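Local coordinates for protein 11S globulin subunit beta (Cucurbita maxima, PDB 2E9Q) that serves as a seed storage protein, a nutrient reservoir of the 11S globulin family that assembles into hexamers, at the interface of chains A and B. Numbering follows the deposited sequence. Chains: chain A/B, 11S globulin subunit beta.

Contact 1: the interface of chains A and B. Residues chain A 419-421, 440; chain B 123, 125-126, 128, 252.
A:Met419, at the end of helix 416-419, offers its backbone carbonyl to B:Gln126, just past strand 123-125 of chain B. The main-chain bond is B:Gln126 N to A:Met419 O, 2.7 Å long and nearly straight (171° at H), with the amide lying in the carbonyl plane on a lone pair. The B:Gln126 side chain then passes alongside the same carbonyl: its CG sits between the backbone N and the carbonyl carbon (chi1 59°), which sends the extended chain across the A:Leu420 and A:Pro421 segment and brings OE1 to 3.5 Å from A:Pro421 CD.

The charged contact is a salt bridge, A:Lys440 NZ to B:Asp123 OD2 at 3.1 Å, made on the syn lone pair of that oxygen. Within chain A the same ammonium group bonds A:Leu420 O at 2.8 Å, coming from above the carbonyl plane, so the lysine ties the A:Leu420 backbone to the partner's carboxylate.

Apolar contact centres on the A:Pro421 ring. Its CB sits against the forked end of B:Leu252, 3.4 Å from both CD1 and CD2, tighter than usual contact. CG touches B:His125 CG at 3.8 Å and B:Ile128 CD1 at 4.0 Å. The methyl CE of A:Met419 rests 3.9 Å from B:Gln126 CB. The patch thus fastens the A:Met419 to A:Pro421 segment onto a neighbouring subunit, contributing to subunit association in this oligomeric protein.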
ATOM      1  N   MET A 419       1.833  24.104 -22.771  1.00 44.52           N
ATOM      2  CA  MET A 419       2.527  22.951 -23.335  1.00 48.30           C
ATOM      3  C   MET A 419       1.959  22.478 -24.672  1.00 43.56           C
ATOM      4  O   MET A 419       2.662  21.877 -25.480  1.00 46.65           O
ATOM      5  CB  MET A 419       2.472  21.777 -22.352  1.00 56.53           C
ATOM      6  CG  MET A 419       3.330  21.937 -21.113  1.00 77.63           C
ATOM      7  SD  MET A 419       5.065  21.502 -21.426  1.00 89.71           S
ATOM      8  CE  MET A 419       5.033  19.735 -21.055  1.00 96.34           C
ATOM      9  N   LEU A 420       0.683  22.737 -24.901  1.00 43.93           N
ATOM     10  CA  LEU A 420       0.040  22.273 -26.121  1.00 49.15           C
ATOM     11  C   LEU A 420       0.270  23.141 -27.341  1.00 49.20           C
ATOM     12  O   LEU A 420       0.128  24.356 -27.283  1.00 54.05           O
ATOM     13  CB  LEU A 420      -1.465  22.125 -25.881  1.00 57.42           C
ATOM     14  CG  LEU A 420      -1.876  21.079 -24.833  1.00 45.86           C
ATOM     15  CD1 LEU A 420      -3.267  21.384 -24.292  1.00 51.07           C
ATOM     16  CD2 LEU A 420      -1.813  19.708 -25.452  1.00 39.13           C
ATOM     17  N   PRO A 421       0.628  22.516 -28.468  1.00 45.57           N
ATOM     18  CA  PRO A 421       0.873  23.226 -29.725  1.00 49.34           C
ATOM     19  C   PRO A 421      -0.379  23.999 -30.112  1.00 56.24           C
ATOM     20  O   PRO A 421      -1.485  23.618 -29.720  1.00 59.68           O
ATOM     21  CB  PRO A 421       1.162  22.096 -30.710  1.00 43.29           C
ATOM     22  CG  PRO A 421       1.767  21.035 -29.842  1.00 48.80           C
ATOM     23  CD  PRO A 421       0.898  21.075 -28.616  1.00 40.19           C
ATOM     24  N   LYS A 440      -3.741  30.517 -25.003  1.00 68.15           N
ATOM     25  CA  LYS A 440      -2.567  30.017 -24.283  1.00 65.85           C
ATOM     26  C   LYS A 440      -1.543  31.033 -23.800  1.00 60.98           C
ATOM     27  O   LYS A 440      -0.746  30.717 -22.917  1.00 70.84           O
ATOM     28  CB  LYS A 440      -1.843  28.941 -25.099  1.00 63.99           C
ATOM     29  CG  LYS A 440      -1.070  29.444 -26.288  1.00 62.37           C
ATOM     30  CD  LYS A 440      -0.355  28.303 -27.024  1.00 54.58           C
ATOM     31  CE  LYS A 440       0.802  27.717 -26.233  1.00 49.15           C
ATOM     32  NZ  LYS A 440       1.598  26.755 -27.069  1.00 45.07           N
TER
ATOM     33  N   ASP B 123       6.057  29.073 -32.333  1.00 75.05           N
ATOM     34  CA  ASP B 123       5.223  28.606 -31.228  1.00 64.54           C
ATOM     35  C   ASP B 123       6.084  27.872 -30.197  1.00 58.84           C
ATOM     36  O   ASP B 123       7.082  27.238 -30.539  1.00 62.33           O
ATOM     37  CB  ASP B 123       4.144  27.661 -31.775  1.00 60.66           C
ATOM     38  CG  ASP B 123       3.232  27.099 -30.684  1.00 70.46           C
ATOM     39  OD1 ASP B 123       2.794  25.932 -30.826  1.00 54.04           O
ATOM     40  OD2 ASP B 123       2.941  27.822 -29.703  1.00 61.58           O
ATOM     41  N   HIS B 125       6.052  24.933 -27.292  1.00 53.08           N
ATOM     42  CA  HIS B 125       5.252  23.797 -26.831  1.00 53.05           C
ATOM     43  C   HIS B 125       6.073  22.570 -26.421  1.00 55.39           C
ATOM     44  O   HIS B 125       7.290  22.520 -26.587  1.00 49.14           O
ATOM     45  CB  HIS B 125       4.310  23.365 -27.943  1.00 45.91           C
ATOM     46  CG  HIS B 125       5.034  22.864 -29.147  1.00 46.21           C
ATOM     47  ND1 HIS B 125       5.821  21.736 -29.117  1.00 49.68           N
ATOM     48  CD2 HIS B 125       5.162  23.377 -30.392  1.00 51.97           C
ATOM     49  CE1 HIS B 125       6.406  21.575 -30.288  1.00 51.56           C
ATOM     50  NE2 HIS B 125       6.022  22.558 -31.081  1.00 54.92           N
ATOM     51  N   GLN B 126       5.354  21.567 -25.924  1.00 52.79           N
ATOM     52  CA  GLN B 126       5.892  20.283 -25.468  1.00 47.50           C
ATOM     53  C   GLN B 126       6.569  19.522 -26.593  1.00 39.91           C
ATOM     54  O   GLN B 126       6.307  19.768 -27.759  1.00 49.60           O
ATOM     55  CB  GLN B 126       4.743  19.416 -24.934  1.00 47.16           C
ATOM     56  CG  GLN B 126       3.680  19.153 -26.002  1.00 48.95           C
ATOM     57  CD  GLN B 126       2.380  18.555 -25.467  1.00 54.81           C
ATOM     58  OE1 GLN B 126       1.337  18.656 -26.110  1.00 52.44           O
ATOM     59  NE2 GLN B 126       2.442  17.925 -24.302  1.00 55.51           N
ATOM     60  N   ILE B 128       7.277  16.759 -29.264  1.00 53.61           N
ATOM     61  CA  ILE B 128       6.350  15.991 -30.076  1.00 55.56           C
ATOM     62  C   ILE B 128       6.952  14.605 -30.172  1.00 58.12           C
ATOM     63  O   ILE B 128       7.987  14.410 -30.807  1.00 63.32           O
ATOM     64  CB  ILE B 128       6.192  16.589 -31.483  1.00 58.90           C
ATOM     65  CG1 ILE B 128       5.526  17.970 -31.388  1.00 59.04           C
ATOM     66  CG2 ILE B 128       5.376  15.650 -32.363  1.00 48.96           C
ATOM     67  CD1 ILE B 128       4.104  17.943 -30.864  1.00 46.38           C
ATOM     68  N   LEU B 252       3.040  20.210 -36.946  1.00 94.27           N
ATOM     69  CA  LEU B 252       3.561  19.382 -35.865  1.00 93.88           C
ATOM     70  C   LEU B 252       3.989  18.019 -36.374  1.00 96.39           C
ATOM     71  O   LEU B 252       5.026  17.487 -35.978  1.00 96.88           O
ATOM     72  CB  LEU B 252       2.480  19.202 -34.805  1.00 89.70           C
ATOM     73  CG  LEU B 252       1.878  20.531 -34.365  1.00 90.66           C
ATOM     74  CD1 LEU B 252       0.610  20.283 -33.571  1.00 88.08           C
ATOM     75  CD2 LEU B 252       2.917  21.307 -33.557  1.00 90.57           C
TER

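Contact 2: the interface of chains A and B. Residues chain A 422, 437, 440-441; chain B 121, 123-124.
A:Tyr441 and B:Asp123 meet through a phenol–carboxylate hydrogen bond, OH to OD2 at 2.7 Å, in which the oxygen is approached nearly along its C-O axis. Ring and carboxylate planes stand 76° apart. The phenol oxygen also accepts from the backbone, B:Gln124 N to A:Tyr441 OH at 3.3 Å (167° at H), so it is at once donor and acceptor across the interface. The other carboxylate oxygen, OD1, receives A:Leu422 N at 3.1 Å from 42° above the carboxylate plane. With CG of B:Asp123 anti to its own N, the carboxylate reaches chain A, where one oxygen meets the start of helix 422-429 and the other the end of helix 433-441; that helix start would be expected to favour a negative charge.

A:Lys440, already paired with this aspartate, adds a bond from NZ to B:Gln124 O of 2.8 Å, almost in line with the carbonyl. Its own CG lies 3.5 Å above the centre of the A:Tyr441 ring, an intrachain contact that backs one face of the tyrosine ring.

Packing falls to B:Phe121. Its CE2 is 3.4 Å from A:Leu422 CD1, while A:Gln437, extended beyond CG, brings its amide OE1 to 3.4 Å from B:Phe121 CE1, the amide and ring planes steeply inclined. By binding both oxygens of one aspartate, the patch secures the strand 123-125 of chain B against two helices of its neighbour.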
ATOM      1  N   LEU A 422      -0.216  25.078 -30.874  1.00 50.10           N
ATOM      2  CA  LEU A 422      -1.365  25.862 -31.297  1.00 55.10           C
ATOM      3  C   LEU A 422      -2.274  25.016 -32.180  1.00 45.08           C
ATOM      4  O   LEU A 422      -3.486  25.132 -32.112  1.00 44.82           O
ATOM      5  CB  LEU A 422      -0.921  27.116 -32.063  1.00 56.12           C
ATOM      6  CG  LEU A 422      -0.395  28.288 -31.237  1.00 59.62           C
ATOM      7  CD1 LEU A 422      -0.029  29.428 -32.173  1.00 68.43           C
ATOM      8  CD2 LEU A 422      -1.456  28.750 -30.250  1.00 50.05           C
ATOM      9  N   GLN A 437      -3.869  31.425 -29.770  1.00 70.54           N
ATOM     10  CA  GLN A 437      -2.714  32.157 -29.275  1.00 71.45           C
ATOM     11  C   GLN A 437      -3.134  32.985 -28.078  1.00 63.88           C
ATOM     12  O   GLN A 437      -2.454  32.998 -27.056  1.00 67.36           O
ATOM     13  CB  GLN A 437      -2.159  33.075 -30.361  1.00 79.82           C
ATOM     14  CG  GLN A 437      -0.722  33.483 -30.123  1.00 85.54           C
ATOM     15  CD  GLN A 437      -0.209  34.426 -31.184  1.00 86.07           C
ATOM     16  OE1 GLN A 437       0.997  34.534 -31.401  1.00 94.80           O
ATOM     17  NE2 GLN A 437      -1.121  35.126 -31.844  1.00 92.04           N
ATOM     18  N   LYS A 440      -3.741  30.517 -25.003  1.00 68.15           N
ATOM     19  CA  LYS A 440      -2.567  30.017 -24.283  1.00 65.85           C
ATOM     20  C   LYS A 440      -1.543  31.033 -23.800  1.00 60.98           C
ATOM     21  O   LYS A 440      -0.746  30.717 -22.917  1.00 70.84           O
ATOM     22  CB  LYS A 440      -1.843  28.941 -25.099  1.00 63.99           C
ATOM     23  CG  LYS A 440      -1.070  29.444 -26.288  1.00 62.37           C
ATOM     24  CD  LYS A 440      -0.355  28.303 -27.024  1.00 54.58           C
ATOM     25  CE  LYS A 440       0.802  27.717 -26.233  1.00 49.15           C
ATOM     26  NZ  LYS A 440       1.598  26.755 -27.069  1.00 45.07           N
ATOM     27  N   TYR A 441      -1.542  32.243 -24.353  1.00 67.36           N
ATOM     28  CA  TYR A 441      -0.570  33.250 -23.908  1.00 60.69           C
ATOM     29  C   TYR A 441      -1.232  34.452 -23.259  1.00 66.10           C
ATOM     30  O   TYR A 441      -0.559  35.430 -22.923  1.00 71.16           O
ATOM     31  CB  TYR A 441       0.286  33.730 -25.080  1.00 53.97           C
ATOM     32  CG  TYR A 441       1.048  32.631 -25.775  1.00 45.66           C
ATOM     33  CD1 TYR A 441       1.960  31.843 -25.081  1.00 53.13           C
ATOM     34  CD2 TYR A 441       0.850  32.372 -27.126  1.00 42.96           C
ATOM     35  CE1 TYR A 441       2.662  30.817 -25.721  1.00 51.69           C
ATOM     36  CE2 TYR A 441       1.542  31.351 -27.775  1.00 45.71           C
ATOM     37  CZ  TYR A 441       2.444  30.579 -27.067  1.00 49.75           C
ATOM     38  OH  TYR A 441       3.118  29.564 -27.699  1.00 57.92           O
TER
ATOM     39  N   PHE B 121       6.586  33.737 -37.064  1.00 92.14           N
ATOM     40  CA  PHE B 121       6.124  33.336 -35.745  1.00 87.86           C
ATOM     41  C   PHE B 121       6.650  31.967 -35.347  1.00 87.23           C
ATOM     42  O   PHE B 121       6.731  31.048 -36.164  1.00 88.36           O
ATOM     43  CB  PHE B 121       4.597  33.316 -35.689  1.00 87.67           C
ATOM     44  CG  PHE B 121       4.049  32.721 -34.420  1.00 85.52           C
ATOM     45  CD1 PHE B 121       4.323  33.307 -33.187  1.00 86.58           C
ATOM     46  CD2 PHE B 121       3.275  31.568 -34.455  1.00 82.49           C
ATOM     47  CE1 PHE B 121       3.833  32.754 -32.005  1.00 85.83           C
ATOM     48  CE2 PHE B 121       2.781  31.009 -33.279  1.00 88.79           C
ATOM     49  CZ  PHE B 121       3.061  31.603 -32.050  1.00 85.18           C
ATOM     50  N   ASP B 123       6.057  29.073 -32.333  1.00 75.05           N
ATOM     51  CA  ASP B 123       5.223  28.606 -31.228  1.00 64.54           C
ATOM     52  C   ASP B 123       6.084  27.872 -30.197  1.00 58.84           C
ATOM     53  O   ASP B 123       7.082  27.238 -30.539  1.00 62.33           O
ATOM     54  CB  ASP B 123       4.144  27.661 -31.775  1.00 60.66           C
ATOM     55  CG  ASP B 123       3.232  27.099 -30.684  1.00 70.46           C
ATOM     56  OD1 ASP B 123       2.794  25.932 -30.826  1.00 54.04           O
ATOM     57  OD2 ASP B 123       2.941  27.822 -29.703  1.00 61.58           O
ATOM     58  N   GLN B 124       5.706  27.967 -28.933  1.00 56.33           N
ATOM     59  CA  GLN B 124       6.439  27.280 -27.877  1.00 61.36           C
ATOM     60  C   GLN B 124       5.537  26.162 -27.347  1.00 51.43           C
ATOM     61  O   GLN B 124       4.393  26.421 -26.993  1.00 47.87           O
ATOM     62  CB  GLN B 124       6.783  28.262 -26.754  1.00 57.38           C
ATOM     63  CG  GLN B 124       7.763  27.722 -25.739  1.00 68.20           C
ATOM     64  CD  GLN B 124       8.409  28.832 -24.921  1.00 78.91           C
ATOM     65  OE1 GLN B 124       7.747  29.502 -24.123  1.00 74.73           O
ATOM     66  NE2 GLN B 124       9.710  29.040 -25.129  1.00 72.90           N
TER

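Contact 3: the interface of chains A and B. Residues chain A 428-429; chain B 179-181, 210, 232, 237.
The backbone of A:Met428 and A:Tyr429 closes helix 422-429, with A:Tyr429 departing from helical values at the helix end (phi/psi -96/12°), and faces a loop of chain B in which B:Ala180 is extended and B:Gly181 has a positive phi. A:Tyr429 reaches into this loop. Its phenol OH donates to B:Leu179 O at 2.7 Å, lying well above the carbonyl plane rather than on a lone pair.

The tyrosine ring is sandwiched. B:Leu232 CD1 covers one face, 3.7 Å from the ring centroid in a CH-pi contact, the two side chains lying side by side and pointing the same way. CB of A:Met428 lies over the opposite face, toward the rim. The methyl of B:Ala180 approaches ring atom CE2 at 3.5 Å, and also takes the terminal CE of A:Met428 at 3.6 Å; the bend at chi3 (62°) of that chain carries CE there. Near the phenol oxygen, B:Phe210 CE1 comes to 3.2 Å, its side chain crossing that of the tyrosine at about a right angle.

Replacing A:Tyr429 with an alanine would probably leave B:Leu179 O without its phenol donor and open a gap beneath the B:Leu232 methyl.

In the fold, the site joins the end of a chain A helix to a chain B pocket formed by the loop following strand 176-178, helix 226-233 and the loop carrying B:Phe210.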
ATOM      1  N   MET A 428      -8.866  21.381 -30.903  1.00 59.48           N
ATOM      2  CA  MET A 428      -9.479  21.075 -29.611  1.00 53.99           C
ATOM      3  C   MET A 428     -10.701  21.929 -29.321  1.00 52.94           C
ATOM      4  O   MET A 428     -11.787  21.414 -29.063  1.00 53.32           O
ATOM      5  CB  MET A 428      -8.475  21.292 -28.465  1.00 47.40           C
ATOM      6  CG  MET A 428      -7.565  20.116 -28.152  1.00 55.62           C
ATOM      7  SD  MET A 428      -6.213  20.557 -26.995  1.00 53.56           S
ATOM      8  CE  MET A 428      -7.131  21.047 -25.505  1.00 46.29           C
ATOM      9  N   TYR A 429     -10.502  23.242 -29.343  1.00 51.21           N
ATOM     10  CA  TYR A 429     -11.563  24.191 -29.040  1.00 52.43           C
ATOM     11  C   TYR A 429     -12.306  24.779 -30.232  1.00 50.43           C
ATOM     12  O   TYR A 429     -13.049  25.744 -30.079  1.00 56.96           O
ATOM     13  CB  TYR A 429     -10.987  25.315 -28.184  1.00 55.40           C
ATOM     14  CG  TYR A 429     -10.467  24.808 -26.864  1.00 61.28           C
ATOM     15  CD1 TYR A 429      -9.123  24.956 -26.514  1.00 64.91           C
ATOM     16  CD2 TYR A 429     -11.309  24.141 -25.984  1.00 52.31           C
ATOM     17  CE1 TYR A 429      -8.632  24.442 -25.320  1.00 56.55           C
ATOM     18  CE2 TYR A 429     -10.834  23.625 -24.791  1.00 63.66           C
ATOM     19  CZ  TYR A 429      -9.494  23.775 -24.464  1.00 59.14           C
ATOM     20  OH  TYR A 429      -9.024  23.240 -23.292  1.00 48.63           O
TER
ATOM     21  N   LEU B 179      -9.632  17.916 -21.234  1.00 43.28           N
ATOM     22  CA  LEU B 179      -9.415  19.360 -21.278  1.00 47.08           C
ATOM     23  C   LEU B 179     -10.262  20.041 -22.354  1.00 46.02           C
ATOM     24  O   LEU B 179     -10.525  21.238 -22.271  1.00 47.64           O
ATOM     25  CB  LEU B 179      -7.941  19.680 -21.528  1.00 42.46           C
ATOM     26  CG  LEU B 179      -6.875  19.117 -20.576  1.00 54.82           C
ATOM     27  CD1 LEU B 179      -5.608  19.942 -20.727  1.00 58.51           C
ATOM     28  CD2 LEU B 179      -7.349  19.172 -19.146  1.00 52.92           C
ATOM     29  N   ALA B 180     -10.686  19.283 -23.363  1.00 48.83           N
ATOM     30  CA  ALA B 180     -11.502  19.853 -24.439  1.00 45.90           C
ATOM     31  C   ALA B 180     -12.575  18.903 -24.944  1.00 48.43           C
ATOM     32  O   ALA B 180     -12.560  17.712 -24.640  1.00 43.04           O
ATOM     33  CB  ALA B 180     -10.617  20.269 -25.598  1.00 44.27           C
ATOM     34  N   GLY B 181     -13.501  19.443 -25.736  1.00 56.71           N
ATOM     35  CA  GLY B 181     -14.570  18.635 -26.300  1.00 48.31           C
ATOM     36  C   GLY B 181     -15.655  18.277 -25.305  1.00 48.52           C
ATOM     37  O   GLY B 181     -15.723  18.827 -24.215  1.00 48.17           O
ATOM     38  N   PHE B 210     -13.662  22.302 -18.100  1.00 47.78           N
ATOM     39  CA  PHE B 210     -14.002  23.720 -18.069  1.00 50.13           C
ATOM     40  C   PHE B 210     -15.499  23.979 -18.056  1.00 46.81           C
ATOM     41  O   PHE B 210     -15.940  24.987 -17.518  1.00 45.40           O
ATOM     42  CB  PHE B 210     -13.355  24.452 -19.253  1.00 46.49           C
ATOM     43  CG  PHE B 210     -11.864  24.388 -19.245  1.00 46.89           C
ATOM     44  CD1 PHE B 210     -11.179  23.694 -20.229  1.00 52.57           C
ATOM     45  CD2 PHE B 210     -11.140  24.955 -18.196  1.00 57.65           C
ATOM     46  CE1 PHE B 210      -9.792  23.555 -20.172  1.00 53.91           C
ATOM     47  CE2 PHE B 210      -9.750  24.820 -18.130  1.00 49.43           C
ATOM     48  CZ  PHE B 210      -9.079  24.116 -19.120  1.00 47.86           C
ATOM     49  N   LEU B 232     -14.296  27.199 -25.100  1.00 59.45           N
ATOM     50  CA  LEU B 232     -13.563  26.400 -24.136  1.00 60.17           C
ATOM     51  C   LEU B 232     -14.476  25.313 -23.578  1.00 59.84           C
ATOM     52  O   LEU B 232     -14.146  24.130 -23.620  1.00 57.65           O
ATOM     53  CB  LEU B 232     -13.077  27.309 -23.011  1.00 59.73           C
ATOM     54  CG  LEU B 232     -12.082  26.782 -21.984  1.00 62.54           C
ATOM     55  CD1 LEU B 232     -10.821  26.299 -22.692  1.00 64.56           C
ATOM     56  CD2 LEU B 232     -11.764  27.895 -20.990  1.00 53.17           C
ATOM     57  N   ASP B 237     -19.864  20.879 -28.833  1.00 68.29           N
ATOM     58  CA  ASP B 237     -19.024  19.938 -29.553  1.00 64.30           C
ATOM     59  C   ASP B 237     -19.721  18.578 -29.554  1.00 60.61           C
ATOM     60  O   ASP B 237     -19.932  17.983 -28.500  1.00 59.41           O
ATOM     61  CB  ASP B 237     -17.656  19.833 -28.882  1.00 61.96           C
ATOM     62  CG  ASP B 237     -16.597  19.255 -29.797  1.00 70.48           C
ATOM     63  OD1 ASP B 237     -16.933  18.408 -30.653  1.00 64.83           O
ATOM     64  OD2 ASP B 237     -15.416  19.641 -29.646  1.00 75.63           O
TER

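Contact 1 and contact 2 are neighbours, the centres of their C-alpha atoms about 7 Å apart, and they share A:Lys440 and B:Asp123; the C-alpha centre of contact 3 lies about 16 Å from that of contact 1 and about 17 Å from that of contact 2. Helix 422-429 of chain A spans the distance, its first residue in contact 2 and its last two in contact 3, while helix 433-441 serves contacts 1 and 2. On chain B, strand 123-125 and flanking loop residues serve the first two contacts. Anchoring one helical segment at both ends probably fixes its orientation in the three-subunit deposited assembly.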